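Local coordinates for hypothetical protein Atu2299 (Agrobacterium tumefaciens, PDB 2HLY) that is of unknown function but belongs to a family grouped with the papain-like CA clan of peptidases, and so may share their fold, at residues Y17-S22 against P197-L203; M36-T40 against R152-W156; P56-L60 against R143-T149; L71-H75 against E86-C90. All blocks are in the same frame, centred on the assembly; numbering follows the deposited sequence.

Interaction 1 of 4, residues Y17-S22 against P197-L203; sequences YRVINS and PLTGEML
Arg-18 reaches from helix 10-24 to the loop after strand 193-197, its CB already directed at that loop. With CG anti to the backbone N (chi1 -163°), Arg-18 CG lies 4.1 Å from Leu-198 CD2 and Arg-18 CD passes 3.5 Å from Thr-199 O. The side chain then bends at chi3, laying the edge of the guanidinium against the loop backbone. Arg-18 NH1 donates to Thr-199 O from above that carbonyl's plane, and to Glu-201 O at 2.8 Å on a lone pair. Arg-18 NH2 reaches the same Glu-201 O at 2.9 Å, so one oxygen takes two bonds. Leu-203 CD1 covers one guanidinium face and also lies 3.8 Å from Tyr-17 CD2. One turn along the helix, Ser-22 OG accepts from Thr-199 N (2.8 Å, 161°) while donating to Arg-18 O, a dual role suited to a small hydroxyl. Asn-21 ND2 adds a bond to Thr-199 OG1, and a water joins Tyr-17 OH to Glu-201 OE1. Arginine suits a loop without regular strand pairing, because its coplanar N-H groups can serve several carbonyls at once. Its charge is met here by neutral backbone oxygens, and the Glu-201 carboxylate, not in contact, may ease it only from a distance.

Interaction 2 of 4, residues M36-T40 against R152-W156; sequences MYFST and RFADW
A Met-aromatic contact lies at the heart of a mainly apolar cluster where Met-36, on helix 31-50, meets Phe-153 and Trp-156 in the connection between helices 146-152 and 160-172. The bend of the methionine at chi3 (69°) carries its methyl over the Phe-153 ring: Met-36 CE stands 3.5 Å from the ring centroid and only 13° off the normal, a CH-pi contact. SD lies above the same face at a greater distance. The methyl also touches Arg-152 O and Trp-156 NE1, while further back along the side chain Met-36 CB packs 3.7 Å from Trp-156 CZ2. An unbranched, flexible thioether suits this place between Phe-153 and Trp-156, since it can bend to follow two aromatic surfaces. Trp-156 continues inward until its CH2 lies over the centre of the Tyr-37 ring, 3.7 Å above the plane, with the two ring planes inclined at 42°. Thr-40 contributes both of its branches. Thr-40 CG2 is 3.5 Å from Phe-153 CE1, and Thr-40 OG1 meets Trp-156 CZ3 at the same distance of 3.5 Å. Thr-40 OG1 is satisfied within its own helix, donating at 2.8 Å to Met-36 O, so a polar atom can lie against the indole. Around this core, Cys-90 of strand 89-94 touches both Met-36 and Phe-153. Tyr-37 meets Phe-41 edge-to-face and packs on Leu-24 of helix 10-24, while Trp-156 rests on Ile-162 of helix 160-172. The contact thus joins helix 31-50 to the connection between the two later helices, beside strand 89-94.

Interaction 3 of 4, residues P56-L60 against R143-T149; sequences PKGGL and RSEPEAT
Leu-60 and Arg-143 form an antiparallel hydrogen-bonded pair: Leu-60 N donates to Arg-143 O and Arg-143 N to Leu-60 O, each at 2.9 Å. Next to it, Gly-59 and Ser-144 are a non-hydrogen-bonded pair, with Gly-59 CA pressed 3.4 Å from Arg-143 O. The chain turns a corner at Gly-59, and the lack of a side chain suits this close approach. Beyond the corner, Glu-145 N donates to Gly-58 O at 2.8 Å along an almost straight line (178°). Side chains follow the backbone: Leu-60 CD1 is 3.5 Å from Arg-143 NH2, and Leu-60 CB lies over one face of the guanidinium. In the next shell, Arg-143 bends at chi3 so that Arg-143 NE makes a salt bridge with Glu-145 OE2 at 2.9 Å, and Thr-82 OG1 bonds to both of these side chains. A water accepts from Gly-58 N at 3.1 Å and is shared with Ser-144 OG and Thr-149 OG1. Glu-145 occupies the N-cap position of helix 146-152. Its backbone N-H therefore ties the very start of the helix to strand 54-58, while the neighbouring salt bridge probably fixes the guanidinium and leaves its face for leucine to cover.

Interaction 4 of 4, residues L71-H75 against E86-C90; sequences LFADH and ENFHC
Phe-72 and His-89 form the tight half of this contact, a face-to-face stack with centroids 3.8 Å apart and planes only 10° from parallel. His-89 ND1 lies over the centre of the phenyl ring, 3.5 Å above its plane. The stems are as close as the rings: Phe-72 CB is 3.5 Å from His-89 CB and 3.3 Å from Asn-87 O. Two flat rings suit this buried space, leaving NE2 at the imidazole's rim to bond to Asp-100. The other half is polar and watery. Asn-87 ND2 donates to Asp-74 OD1 at 2.9 Å (161°), nearly along the carboxylate C-O axis, with amide and carboxylate planes 76° apart. One water donates to that same OD1 and accepts from Asn-87 N; another sits between Leu-71 O and Asn-87 OD1. Asp-74 OD2 turns to Ala-84 N, so both carboxylate oxygens have partners. A histidine and an aspartate on adjacent strands, beside a helix, recall the layout of papain-like peptidases, although no activity is established here. Asp-100 lies on strand 97-100, next to strand 89-94, and His-89 also touches Ser-35. Strand 68-72 of the three-stranded sheet thus meets strand 89-94 of the four-stranded one, with helix 31-50 alongside.

From the N terminus, helix 10-24 supplies residues 17-22, whose partner 197-203 comes near the chain's end, so interaction 1 closes a loop around all the others. Inside it, interaction 2 ties helix 31-50 to residues 152-156; within that, interaction 3 joins the corner after strand 54-58 to residues 143-149; interaction 4 is innermost, with ten residues between its segments. The loops nest without crossing. Neighbours touch in space: Tyr-17 packs on Phe-38, Thr-40 on Pro-56, and Gly-59 N probably bonds to His-89 O. Helix 31-50 lies against helix 10-24 and against strands 54-58 and 89-94 of the four-stranded sheet; interactions 3 and 4 join that sheet to the three-stranded one.

Interaction 1 of 4, residues Y17-S22 against P197-L203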
loop_
_atom_site.group_PDB
_atom_site.type_symbol
_atom_site.label_atom_id
_atom_site.label_comp_id
_atom_site.label_asym_id
_atom_site.label_seq_id
_atom_site.Cartn_x
_atom_site.Cartn_y
_atom_site.Cartn_z
ATOM N N TYR A 17 -4.963 1.994 5.373
ATOM C CA TYR A 17 -4.161 0.813 5.654
ATOM C C TYR A 17 -4.981 -0.192 6.470
ATOM O O TYR A 17 -5.033 -1.377 6.128
ATOM C CB TYR A 17 -2.835 1.152 6.374
ATOM C CG TYR A 17 -2.233 -0.085 7.019
ATOM C CD1 TYR A 17 -1.465 -0.986 6.266
ATOM C CD2 TYR A 17 -2.492 -0.393 8.358
ATOM C CE1 TYR A 17 -0.956 -2.146 6.843
ATOM C CE2 TYR A 17 -1.974 -1.553 8.950
ATOM C CZ TYR A 17 -1.219 -2.421 8.186
ATOM O OH TYR A 17 -0.712 -3.590 8.749
ATOM N N ARG A 18 -5.625 0.284 7.539
ATOM C CA ARG A 18 -6.368 -0.628 8.424
ATOM C C ARG A 18 -7.488 -1.362 7.678
ATOM O O ARG A 18 -7.634 -2.577 7.837
ATOM C CB ARG A 18 -6.908 0.118 9.638
ATOM C CG ARG A 18 -7.321 -0.825 10.767
ATOM C CD ARG A 18 -7.893 -0.049 11.954
ATOM N NE ARG A 18 -6.948 0.912 12.544
ATOM C CZ ARG A 18 -5.997 0.609 13.428
ATOM N NH1 ARG A 18 -5.830 -0.648 13.840
ATOM N NH2 ARG A 18 -5.201 1.570 13.903
ATOM N N VAL A 19 -8.233 -0.635 6.846
ATOM C CA VAL A 19 -9.322 -1.225 6.066
ATOM C C VAL A 19 -8.799 -2.332 5.152
ATOM O O VAL A 19 -9.321 -3.446 5.140
ATOM C CB VAL A 19 -10.086 -0.155 5.266
ATOM C CG1 VAL A 19 -10.979 -0.798 4.189
ATOM C CG2 VAL A 19 -10.900 0.704 6.228
ATOM N N ILE A 20 -7.760 -2.017 4.382
ATOM C CA ILE A 20 -7.247 -2.973 3.408
ATOM C C ILE A 20 -6.649 -4.179 4.130
ATOM O O ILE A 20 -6.880 -5.338 3.742
ATOM C CB ILE A 20 -6.207 -2.320 2.472
ATOM C CG1 ILE A 20 -6.831 -1.126 1.745
ATOM C CG2 ILE A 20 -5.626 -3.378 1.514
ATOM C CD1 ILE A 20 -5.834 -0.256 0.984
ATOM N N ASN A 21 -5.893 -3.911 5.196
ATOM C CA ASN A 21 -5.288 -4.994 5.970
ATOM C C ASN A 21 -6.350 -5.934 6.523
ATOM O O ASN A 21 -6.188 -7.158 6.528
ATOM C CB ASN A 21 -4.486 -4.430 7.130
ATOM C CG ASN A 21 -3.628 -5.472 7.788
ATOM O OD1 ASN A 21 -2.856 -6.169 7.113
ATOM N ND2 ASN A 21 -3.777 -5.616 9.101
ATOM N N SER A 22 -7.446 -5.352 6.987
ATOM C CA SER A 22 -8.527 -6.130 7.590
ATOM C C SER A 22 -9.181 -7.069 6.575
ATOM O O SER A 22 -9.550 -8.202 6.910
ATOM C CB SER A 22 -9.571 -5.191 8.191
ATOM O OG SER A 22 -8.987 -4.367 9.193
ATOM N N PRO A 197 -13.698 -8.042 10.993
ATOM C CA PRO A 197 -13.410 -6.967 11.932
ATOM C C PRO A 197 -12.232 -6.111 11.498
ATOM O O PRO A 197 -11.343 -6.590 10.792
ATOM C CB PRO A 197 -13.002 -7.725 13.196
ATOM C CG PRO A 197 -12.361 -8.954 12.692
ATOM C CD PRO A 197 -13.022 -9.298 11.377
ATOM N N LEU A 198 -12.210 -4.859 11.935
ATOM C CA LEU A 198 -11.001 -4.061 11.750
ATOM C C LEU A 198 -9.874 -4.657 12.583
ATOM O O LEU A 198 -10.087 -5.036 13.741
ATOM C CB LEU A 198 -11.250 -2.617 12.180
ATOM C CG LEU A 198 -12.059 -1.713 11.248
ATOM C CD1 LEU A 198 -12.436 -0.408 11.964
ATOM C CD2 LEU A 198 -11.322 -1.427 9.936
ATOM N N THR A 199 -8.687 -4.775 11.996
ATOM C CA THR A 199 -7.516 -5.238 12.750
ATOM C C THR A 199 -7.113 -4.177 13.794
ATOM O O THR A 199 -7.546 -3.025 13.720
ATOM C CB THR A 199 -6.329 -5.612 11.819
ATOM O OG1 THR A 199 -5.995 -4.489 11.004
ATOM C CG2 THR A 199 -6.711 -6.799 10.913
ATOM N N GLY A 200 -6.281 -4.564 14.761
ATOM C CA GLY A 200 -6.147 -3.771 15.989
ATOM C C GLY A 200 -4.800 -3.196 16.393
ATOM O O GLY A 200 -4.586 -2.927 17.570
ATOM N N GLU A 201 -3.893 -2.979 15.439
ATOM C CA GLU A 201 -2.581 -2.390 15.768
ATOM C C GLU A 201 -2.720 -0.891 16.045
ATOM O O GLU A 201 -3.539 -0.216 15.423
ATOM C CB GLU A 201 -1.569 -2.631 14.631
ATOM C CG GLU A 201 -0.091 -2.325 14.979
ATOM C CD GLU A 201 0.871 -2.599 13.804
ATOM O OE1 GLU A 201 0.391 -2.962 12.702
ATOM O OE2 GLU A 201 2.104 -2.451 13.974
ATOM N N MET A 202 -1.938 -0.392 17.001
ATOM C CA MET A 202 -1.810 1.040 17.246
ATOM C C MET A 202 -0.794 1.563 16.246
ATOM O O MET A 202 0.294 0.997 16.117
ATOM C CB MET A 202 -1.319 1.287 18.677
ATOM C CG MET A 202 -1.319 2.728 19.117
ATOM S SD MET A 202 -1.128 2.832 20.911
ATOM C CE MET A 202 -2.816 2.590 21.456
ATOM N N LEU A 203 -1.149 2.648 15.555
ATOM C CA LEU A 203 -0.352 3.145 14.427
ATOM C C LEU A 203 -0.014 4.614 14.574
ATOM O O LEU A 203 -0.913 5.454 14.678
ATOM C CB LEU A 203 -1.129 2.947 13.133
ATOM C CG LEU A 203 -1.362 1.493 12.714
ATOM C CD1 LEU A 203 -2.447 1.430 11.636
ATOM C CD2 LEU A 203 -0.059 0.838 12.247
HETATM O O HOH W 1 -1.449 -4.019 11.395
HETATM O O HOH W 2 -10.031 -8.712 9.673
#

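Interaction 2 of 4, residues M36-T40 against R152-W156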
loop_
_atom_site.group_PDB
_atom_site.type_symbol
_atom_site.label_atom_id
_atom_site.label_comp_id
_atom_site.label_asym_id
_atom_site.label_seq_id
_atom_site.Cartn_x
_atom_site.Cartn_y
_atom_site.Cartn_z
ATOM N N MET A 36 0.147 -5.485 -4.145
ATOM C CA MET A 36 -0.809 -5.299 -5.230
ATOM C C MET A 36 -2.178 -4.886 -4.711
ATOM O O MET A 36 -2.840 -4.045 -5.320
ATOM C CB MET A 36 -0.894 -6.577 -6.083
ATOM C CG MET A 36 0.415 -6.846 -6.810
ATOM S SD MET A 36 0.455 -8.506 -7.532
ATOM C CE MET A 36 -0.785 -8.344 -8.832
ATOM N N TYR A 37 -2.603 -5.473 -3.587
ATOM C CA TYR A 37 -3.872 -5.084 -2.971
ATOM C C TYR A 37 -3.791 -3.715 -2.322
ATOM O O TYR A 37 -4.701 -2.903 -2.472
ATOM C CB TYR A 37 -4.309 -6.108 -1.923
ATOM C CG TYR A 37 -4.901 -7.366 -2.506
ATOM C CD1 TYR A 37 -6.247 -7.417 -2.862
ATOM C CD2 TYR A 37 -4.126 -8.507 -2.690
ATOM C CE1 TYR A 37 -6.811 -8.580 -3.380
ATOM C CE2 TYR A 37 -4.679 -9.670 -3.218
ATOM C CZ TYR A 37 -6.021 -9.695 -3.559
ATOM O OH TYR A 37 -6.597 -10.848 -4.082
ATOM N N PHE A 38 -2.732 -3.459 -1.561
ATOM C CA PHE A 38 -2.598 -2.148 -0.936
ATOM C C PHE A 38 -2.598 -1.048 -1.969
ATOM O O PHE A 38 -3.233 -0.025 -1.781
ATOM C CB PHE A 38 -1.336 -2.067 -0.054
ATOM C CG PHE A 38 -1.514 -2.717 1.295
ATOM C CD1 PHE A 38 -2.339 -2.137 2.252
ATOM C CD2 PHE A 38 -0.863 -3.905 1.601
ATOM C CE1 PHE A 38 -2.527 -2.740 3.499
ATOM C CE2 PHE A 38 -1.036 -4.518 2.848
ATOM C CZ PHE A 38 -1.873 -3.932 3.794
ATOM N N SER A 39 -1.938 -1.276 -3.096
ATOM C CA SER A 39 -1.802 -0.212 -4.094
ATOM C C SER A 39 -3.040 -0.004 -4.946
ATOM O O SER A 39 -3.431 1.138 -5.222
ATOM C CB SER A 39 -0.586 -0.466 -4.963
ATOM O OG SER A 39 0.569 -0.402 -4.151
ATOM N N THR A 40 -3.664 -1.097 -5.371
ATOM C CA THR A 40 -4.914 -0.958 -6.156
ATOM C C THR A 40 -6.108 -0.524 -5.302
ATOM O O THR A 40 -6.878 0.365 -5.714
ATOM C CB THR A 40 -5.255 -2.209 -6.954
ATOM O OG1 THR A 40 -5.407 -3.309 -6.065
ATOM C CG2 THR A 40 -4.155 -2.518 -7.981
ATOM N N ARG A 152 1.610 -9.038 -14.007
ATOM C CA ARG A 152 1.275 -9.450 -12.648
ATOM C C ARG A 152 -0.224 -9.368 -12.386
ATOM O O ARG A 152 -0.781 -10.198 -11.665
ATOM C CB ARG A 152 2.021 -8.589 -11.630
ATOM C CG ARG A 152 3.501 -8.851 -11.587
ATOM C CD ARG A 152 3.859 -9.606 -10.365
ATOM N NE ARG A 152 5.262 -9.981 -10.396
ATOM C CZ ARG A 152 5.863 -10.672 -9.441
ATOM N NH1 ARG A 152 5.180 -11.054 -8.366
ATOM N NH2 ARG A 152 7.150 -10.974 -9.570
ATOM N N PHE A 153 -0.862 -8.363 -12.979
ATOM C CA PHE A 153 -2.296 -8.105 -12.789
ATOM C C PHE A 153 -3.191 -8.767 -13.838
ATOM O O PHE A 153 -4.425 -8.624 -13.796
ATOM C CB PHE A 153 -2.528 -6.597 -12.796
ATOM C CG PHE A 153 -2.153 -5.920 -11.508
ATOM C CD1 PHE A 153 -2.979 -6.005 -10.406
ATOM C CD2 PHE A 153 -0.972 -5.188 -11.403
ATOM C CE1 PHE A 153 -2.629 -5.374 -9.213
ATOM C CE2 PHE A 153 -0.617 -4.548 -10.206
ATOM C CZ PHE A 153 -1.458 -4.642 -9.120
ATOM N N ALA A 154 -2.581 -9.511 -14.758
ATOM C CA ALA A 154 -3.287 -9.989 -15.959
ATOM C C ALA A 154 -4.563 -10.785 -15.670
ATOM O O ALA A 154 -5.525 -10.697 -16.441
ATOM C CB ALA A 154 -2.342 -10.791 -16.864
ATOM N N ASP A 155 -4.582 -11.528 -14.567
ATOM C CA ASP A 155 -5.721 -12.413 -14.268
ATOM C C ASP A 155 -6.695 -11.811 -13.259
ATOM O O ASP A 155 -7.706 -12.437 -12.918
ATOM C CB ASP A 155 -5.232 -13.777 -13.757
ATOM C CG ASP A 155 -4.487 -14.579 -14.821
ATOM O OD1 ASP A 155 -4.786 -14.408 -16.025
ATOM O OD2 ASP A 155 -3.595 -15.378 -14.449
ATOM N N TRP A 156 -6.393 -10.607 -12.777
ATOM C CA TRP A 156 -7.217 -9.983 -11.736
ATOM C C TRP A 156 -8.659 -9.695 -12.157
ATOM O O TRP A 156 -9.576 -9.844 -11.341
ATOM C CB TRP A 156 -6.543 -8.721 -11.196
ATOM C CG TRP A 156 -5.605 -9.016 -10.070
ATOM C CD1 TRP A 156 -4.744 -10.076 -9.974
ATOM C CD2 TRP A 156 -5.430 -8.248 -8.868
ATOM N NE1 TRP A 156 -4.042 -10.014 -8.787
ATOM C CE2 TRP A 156 -4.450 -8.903 -8.090
ATOM C CE3 TRP A 156 -6.007 -7.067 -8.377
ATOM C CZ2 TRP A 156 -4.040 -8.423 -6.833
ATOM C CZ3 TRP A 156 -5.600 -6.594 -7.127
ATOM C CH2 TRP A 156 -4.625 -7.269 -6.378
#

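Interaction 3 of 4, residues P56-L60 against R143-T149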
loop_
_atom_site.group_PDB
_atom_site.type_symbol
_atom_site.label_atom_id
_atom_site.label_comp_id
_atom_site.label_asym_id
_atom_site.label_seq_id
_atom_site.Cartn_x
_atom_site.Cartn_y
_atom_site.Cartn_z
ATOM N N PRO A 56 -1.945 2.907 -9.569
ATOM C CA PRO A 56 -1.032 1.907 -8.998
ATOM C C PRO A 56 0.074 1.642 -9.999
ATOM O O PRO A 56 -0.194 1.560 -11.210
ATOM C CB PRO A 56 -1.905 0.666 -8.823
ATOM C CG PRO A 56 -3.069 0.874 -9.713
ATOM C CD PRO A 56 -3.212 2.319 -10.049
ATOM N N LYS A 57 1.304 1.538 -9.504
ATOM C CA LYS A 57 2.460 1.222 -10.347
ATOM C C LYS A 57 3.271 0.173 -9.628
ATOM O O LYS A 57 3.125 -0.005 -8.421
ATOM C CB LYS A 57 3.297 2.472 -10.581
ATOM C CG LYS A 57 2.576 3.474 -11.446
ATOM C CD LYS A 57 3.533 4.481 -11.980
ATOM C CE LYS A 57 2.867 5.361 -12.989
ATOM N NZ LYS A 57 3.829 6.431 -13.354
ATOM N N GLY A 58 4.102 -0.555 -10.363
ATOM C CA GLY A 58 4.954 -1.566 -9.745
ATOM C C GLY A 58 6.288 -1.674 -10.451
ATOM O O GLY A 58 6.446 -1.204 -11.570
ATOM N N GLY A 59 7.249 -2.264 -9.751
ATOM C CA GLY A 59 8.551 -2.579 -10.323
ATOM C C GLY A 59 9.522 -2.746 -9.180
ATOM O O GLY A 59 9.270 -3.519 -8.244
ATOM N N LEU A 60 10.627 -2.015 -9.271
ATOM C CA LEU A 60 11.664 -2.035 -8.238
ATOM C C LEU A 60 11.412 -0.874 -7.272
ATOM O O LEU A 60 11.137 0.250 -7.703
ATOM C CB LEU A 60 13.051 -1.899 -8.890
ATOM C CG LEU A 60 14.245 -1.933 -7.944
ATOM C CD1 LEU A 60 15.447 -2.591 -8.620
ATOM C CD2 LEU A 60 14.585 -0.529 -7.405
ATOM N N ARG A 143 11.623 2.292 -9.642
ATOM C CA ARG A 143 11.670 2.114 -11.090
ATOM C C ARG A 143 10.446 1.344 -11.520
ATOM O O ARG A 143 10.338 0.132 -11.266
ATOM C CB ARG A 143 12.942 1.413 -11.559
ATOM C CG ARG A 143 12.990 1.317 -13.076
ATOM C CD ARG A 143 14.261 0.691 -13.584
ATOM N NE ARG A 143 14.372 -0.711 -13.197
ATOM C CZ ARG A 143 15.357 -1.192 -12.441
ATOM N NH1 ARG A 143 16.319 -0.386 -12.005
ATOM N NH2 ARG A 143 15.388 -2.481 -12.127
ATOM N N SER A 144 9.533 2.056 -12.173
ATOM C CA SER A 144 8.349 1.441 -12.740
ATOM C C SER A 144 8.740 0.445 -13.831
ATOM O O SER A 144 9.565 0.753 -14.692
ATOM C CB SER A 144 7.407 2.502 -13.325
ATOM O OG SER A 144 6.243 1.872 -13.845
ATOM N N GLU A 145 8.119 -0.730 -13.781
ATOM C CA GLU A 145 8.274 -1.761 -14.805
ATOM C C GLU A 145 6.890 -2.084 -15.366
ATOM O O GLU A 145 6.245 -3.057 -14.943
ATOM C CB GLU A 145 8.933 -2.989 -14.205
ATOM C CG GLU A 145 10.351 -2.710 -13.738
ATOM C CD GLU A 145 11.368 -2.736 -14.873
ATOM O OE1 GLU A 145 10.974 -2.931 -16.057
ATOM O OE2 GLU A 145 12.574 -2.571 -14.576
ATOM N N PRO A 146 6.403 -1.234 -16.290
ATOM C CA PRO A 146 5.000 -1.353 -16.693
ATOM C C PRO A 146 4.644 -2.704 -17.318
ATOM O O PRO A 146 3.528 -3.198 -17.134
ATOM C CB PRO A 146 4.806 -0.205 -17.696
ATOM C CG PRO A 146 6.164 0.185 -18.137
ATOM C CD PRO A 146 7.079 -0.106 -16.960
ATOM N N GLU A 147 5.582 -3.310 -18.033
ATOM C CA GLU A 147 5.286 -4.605 -18.654
ATOM C C GLU A 147 5.094 -5.689 -17.586
ATOM O O GLU A 147 4.132 -6.481 -17.629
ATOM C CB GLU A 147 6.381 -4.985 -19.663
ATOM C CG GLU A 147 6.597 -3.960 -20.782
ATOM C CD GLU A 147 7.382 -2.694 -20.364
ATOM O OE1 GLU A 147 8.131 -2.710 -19.355
ATOM O OE2 GLU A 147 7.243 -1.663 -21.064
ATOM N N ALA A 148 5.994 -5.707 -16.600
ATOM C CA ALA A 148 5.889 -6.631 -15.478
ATOM C C ALA A 148 4.617 -6.391 -14.666
ATOM O O ALA A 148 3.937 -7.345 -14.281
ATOM C CB ALA A 148 7.125 -6.516 -14.569
ATOM N N THR A 149 4.300 -5.122 -14.425
ATOM C CA THR A 149 3.093 -4.775 -13.674
ATOM C C THR A 149 1.851 -5.289 -14.387
ATOM O O THR A 149 0.998 -5.950 -13.771
ATOM C CB THR A 149 3.030 -3.270 -13.440
ATOM O OG1 THR A 149 4.194 -2.882 -12.703
ATOM C CG2 THR A 149 1.781 -2.880 -12.654
HETATM O O HOH W 3 4.180 -0.075 -13.377
#

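Interaction 4 of 4, residues L71-H75 against E86-C90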
loop_
_atom_site.group_PDB
_atom_site.type_symbol
_atom_site.label_atom_id
_atom_site.label_comp_id
_atom_site.label_asym_id
_atom_site.label_seq_id
_atom_site.Cartn_x
_atom_site.Cartn_y
_atom_site.Cartn_z
ATOM N N LEU A 71 14.856 -3.224 0.380
ATOM C CA LEU A 71 15.054 -3.294 -1.067
ATOM C C LEU A 71 14.163 -4.356 -1.696
ATOM O O LEU A 71 14.359 -5.569 -1.487
ATOM C CB LEU A 71 16.546 -3.523 -1.404
ATOM C CG LEU A 71 16.978 -3.574 -2.877
ATOM C CD1 LEU A 71 16.474 -2.391 -3.672
ATOM C CD2 LEU A 71 18.507 -3.667 -2.990
ATOM N N PHE A 72 13.165 -3.891 -2.443
ATOM C CA PHE A 72 12.283 -4.781 -3.176
ATOM C C PHE A 72 12.867 -4.995 -4.562
ATOM O O PHE A 72 12.532 -4.297 -5.526
ATOM C CB PHE A 72 10.865 -4.224 -3.254
ATOM C CG PHE A 72 10.186 -4.089 -1.923
ATOM C CD1 PHE A 72 9.594 -5.188 -1.313
ATOM C CD2 PHE A 72 10.091 -2.855 -1.307
ATOM C CE1 PHE A 72 8.936 -5.064 -0.081
ATOM C CE2 PHE A 72 9.419 -2.715 -0.062
ATOM C CZ PHE A 72 8.841 -3.831 0.541
ATOM N N ALA A 73 13.766 -5.971 -4.634
ATOM C CA ALA A 73 14.490 -6.278 -5.866
ATOM C C ALA A 73 15.080 -7.671 -5.744
ATOM O O ALA A 73 15.172 -8.211 -4.637
ATOM C CB ALA A 73 15.605 -5.264 -6.079
ATOM N N ASP A 74 15.482 -8.233 -6.885
ATOM C CA ASP A 74 16.273 -9.464 -6.899
ATOM C C ASP A 74 17.746 -9.117 -7.075
ATOM O O ASP A 74 18.090 -8.139 -7.745
ATOM C CB ASP A 74 15.829 -10.377 -8.050
ATOM C CG ASP A 74 14.506 -11.090 -7.780
ATOM O OD1 ASP A 74 13.930 -10.936 -6.677
ATOM O OD2 ASP A 74 14.053 -11.813 -8.695
ATOM N N HIS A 75 18.620 -9.908 -6.463
ATOM C CA HIS A 75 20.050 -9.756 -6.697
ATOM C C HIS A 75 20.463 -10.670 -7.845
ATOM O O HIS A 75 20.078 -11.842 -7.893
ATOM C CB HIS A 75 20.853 -10.087 -5.441
ATOM C CG HIS A 75 22.290 -9.686 -5.531
ATOM N ND1 HIS A 75 23.288 -10.567 -5.888
ATOM C CD2 HIS A 75 22.894 -8.488 -5.343
ATOM C CE1 HIS A 75 24.448 -9.933 -5.904
ATOM N NE2 HIS A 75 24.237 -8.670 -5.572
ATOM N N GLU A 86 8.529 -12.858 -5.446
ATOM C CA GLU A 86 7.895 -12.173 -4.327
ATOM C C GLU A 86 8.552 -10.847 -3.939
ATOM O O GLU A 86 8.046 -10.161 -3.043
ATOM C CB GLU A 86 7.768 -13.108 -3.112
ATOM C CG GLU A 86 6.828 -14.289 -3.381
ATOM C CD GLU A 86 6.556 -15.168 -2.163
ATOM O OE1 GLU A 86 7.006 -14.825 -1.040
ATOM O OE2 GLU A 86 5.868 -16.209 -2.344
ATOM N N ASN A 87 9.664 -10.490 -4.594
ATOM C CA ASN A 87 10.313 -9.179 -4.350
ATOM C C ASN A 87 9.768 -8.033 -5.204
ATOM O O ASN A 87 10.173 -6.885 -5.016
ATOM C CB ASN A 87 11.838 -9.248 -4.520
ATOM C CG ASN A 87 12.510 -10.057 -3.438
ATOM O OD1 ASN A 87 12.077 -10.058 -2.284
ATOM N ND2 ASN A 87 13.585 -10.745 -3.801
ATOM N N PHE A 88 8.890 -8.350 -6.150
ATOM C CA PHE A 88 8.166 -7.320 -6.901
ATOM C C PHE A 88 7.340 -6.483 -5.920
ATOM O O PHE A 88 6.772 -7.018 -4.963
ATOM C CB PHE A 88 7.237 -7.973 -7.912
ATOM C CG PHE A 88 6.676 -7.014 -8.912
ATOM C CD1 PHE A 88 7.434 -6.656 -10.016
ATOM C CD2 PHE A 88 5.403 -6.481 -8.754
ATOM C CE1 PHE A 88 6.940 -5.776 -10.956
ATOM C CE2 PHE A 88 4.896 -5.586 -9.704
ATOM C CZ PHE A 88 5.681 -5.235 -10.791
ATOM N N HIS A 89 7.279 -5.175 -6.158
ATOM C CA HIS A 89 6.554 -4.288 -5.252
ATOM C C HIS A 89 5.738 -3.234 -5.992
ATOM O O HIS A 89 6.167 -2.746 -7.035
ATOM C CB HIS A 89 7.533 -3.617 -4.291
ATOM C CG HIS A 89 6.870 -2.928 -3.143
ATOM N ND1 HIS A 89 6.273 -3.623 -2.114
ATOM C CD2 HIS A 89 6.706 -1.614 -2.861
ATOM C CE1 HIS A 89 5.772 -2.764 -1.240
ATOM N NE2 HIS A 89 6.025 -1.539 -1.670
ATOM N N CYS A 90 4.554 -2.913 -5.458
ATOM C CA CYS A 90 3.682 -1.886 -6.033
ATOM C C CYS A 90 3.523 -0.724 -5.075
ATOM O O CYS A 90 3.608 -0.910 -3.851
ATOM C CB CYS A 90 2.290 -2.452 -6.303
ATOM S SG CYS A 90 2.274 -3.720 -7.567
HETATM O O HOH W 4 12.434 -7.716 -0.671
HETATM O O HOH W 5 11.521 -11.907 -6.527
#